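Local coordinates for protein lectin (Trichosanthes anguina, PDB 4HR6) that is the short chain of a three-chain nontoxic seed lectin, a homologue of type II ribosome-inactivating proteins, that probably binds carbohydrate as a whole, at residues 18-21 with 22-26. Sequence-based numbering, arbitrary orientation.
Sequences GRVR and EELGS
The last turns of helix 10-24 are closed here by i to i+4 bonds, and the chain leaves helical geometry at Gly25. Glu22 N bonds to Gly18 O at 3.1 Å, and Glu23 N to Arg19 O at 3.0 Å. Leu24 N is hydrogen-bonded to Val20 O at 3.0 Å. Gly25 N makes the last of these bonds, to Arg21 O at 2.9 Å, and Gly25 begins strand 25-26.

On one side of the helix Arg19 and Glu23 run side by side. Arg19 bends at chi2 (129°) and chi3, which brings NH1 to 3.3 Å from Glu23 OE1 in a salt bridge. The guanidinium and carboxylate planes are 29° apart. Val20 and Leu24 form the apolar side, with Val20 CG1 3.7 Å from Leu24 CD1; both pack on the neighbouring lectin chain. Arg21 is extended from CG to NE. Its NE is hydrogen-bonded to Ser118 O and its NH1 forms a salt bridge with Glu124, both of that neighbouring chain.

The helix end thus meets the neighbouring chain by apolar packing and by polar bonds. Glu23 OE1 is shared between Arg19 and Tyr4 OH of that chain, while solvent probably weakens the pull on the exposed Arg19.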
loop_
_atom_site.group_PDB
_atom_site.type_symbol
_atom_site.label_atom_id
_atom_site.label_comp_id
_atom_site.label_asym_id
_atom_site.label_seq_id
_atom_site.Cartn_x
_atom_site.Cartn_y
_atom_site.Cartn_z
ATOM N N GLY A 18 4.578 -7.642 13.694
ATOM C CA GLY A 18 5.721 -6.743 13.562
ATOM C C GLY A 18 7.042 -7.461 13.649
ATOM O O GLY A 18 7.954 -7.179 12.866
ATOM N N ARG A 19 7.149 -8.399 14.588
ATOM C CA ARG A 19 8.373 -9.180 14.736
ATOM C C ARG A 19 8.599 -10.165 13.552
ATOM O O ARG A 19 9.733 -10.377 13.118
ATOM C CB ARG A 19 8.412 -9.905 16.101
ATOM C CG ARG A 19 9.614 -10.844 16.263
ATOM C CD ARG A 19 10.415 -10.640 17.546
ATOM N NE ARG A 19 10.186 -11.705 18.530
ATOM C CZ ARG A 19 10.950 -12.792 18.702
ATOM N NH1 ARG A 19 12.035 -13.011 17.959
ATOM N NH2 ARG A 19 10.617 -13.678 19.639
ATOM N N VAL A 20 7.535 -10.767 13.034
ATOM C CA VAL A 20 7.671 -11.646 11.881
ATOM C C VAL A 20 8.253 -10.844 10.704
ATOM O O VAL A 20 9.235 -11.269 10.110
ATOM C CB VAL A 20 6.347 -12.314 11.510
ATOM C CG1 VAL A 20 6.424 -12.995 10.145
ATOM C CG2 VAL A 20 5.963 -13.316 12.576
ATOM N N ARG A 21 7.676 -9.676 10.428
ATOM C CA ARG A 21 8.152 -8.782 9.353
ATOM C C ARG A 21 9.610 -8.374 9.501
ATOM O O ARG A 21 10.347 -8.349 8.520
ATOM C CB ARG A 21 7.291 -7.513 9.268
ATOM C CG ARG A 21 5.890 -7.782 8.772
ATOM C CD ARG A 21 5.082 -6.510 8.764
ATOM N NE ARG A 21 3.743 -6.745 8.252
ATOM C CZ ARG A 21 2.681 -6.024 8.578
ATOM N NH1 ARG A 21 2.767 -5.036 9.471
ATOM N NH2 ARG A 21 1.511 -6.317 8.054
ATOM N N GLU A 22 10.026 -8.058 10.721
ATOM C CA GLU A 22 11.396 -7.618 10.969
ATOM C C GLU A 22 12.404 -8.741 10.772
ATOM O O GLU A 22 13.526 -8.512 10.293
ATOM C CB GLU A 22 11.516 -7.064 12.385
ATOM C CG GLU A 22 12.860 -6.437 12.706
ATOM C CD GLU A 22 12.938 -5.913 14.137
ATOM O OE1 GLU A 22 11.888 -5.526 14.712
ATOM O OE2 GLU A 22 14.064 -5.894 14.688
ATOM N N GLU A 23 12.028 -9.948 11.161
ATOM C CA GLU A 23 12.928 -11.081 11.017
ATOM C C GLU A 23 12.980 -11.635 9.581
ATOM O O GLU A 23 13.990 -12.196 9.195
ATOM C CB GLU A 23 12.581 -12.189 12.013
ATOM C CG GLU A 23 13.042 -11.875 13.435
ATOM C CD GLU A 23 12.859 -13.045 14.386
ATOM O OE1 GLU A 23 11.704 -13.356 14.744
ATOM O OE2 GLU A 23 13.876 -13.661 14.774
ATOM N N LEU A 24 11.903 -11.491 8.805
ATOM C CA LEU A 24 11.864 -12.013 7.426
ATOM C C LEU A 24 12.293 -11.003 6.341
ATOM O O LEU A 24 12.795 -11.404 5.281
ATOM C CB LEU A 24 10.470 -12.534 7.097
ATOM C CG LEU A 24 10.033 -13.791 7.851
ATOM C CD1 LEU A 24 8.640 -14.182 7.395
ATOM C CD2 LEU A 24 11.003 -14.936 7.635
ATOM N N GLY A 25 12.066 -9.716 6.607
ATOM C CA GLY A 25 12.353 -8.652 5.673
ATOM C C GLY A 25 13.814 -8.239 5.719
ATOM O O GLY A 25 14.395 -8.092 6.794
ATOM N N SER A 26 14.407 -8.058 4.543
ATOM C CA SER A 26 15.792 -7.623 4.429
ATOM C C SER A 26 15.967 -6.257 5.070
ATOM O O SER A 26 15.144 -5.355 4.866
ATOM C CB SER A 26 16.217 -7.538 2.959
ATOM O OG SER A 26 17.527 -6.990 2.824
#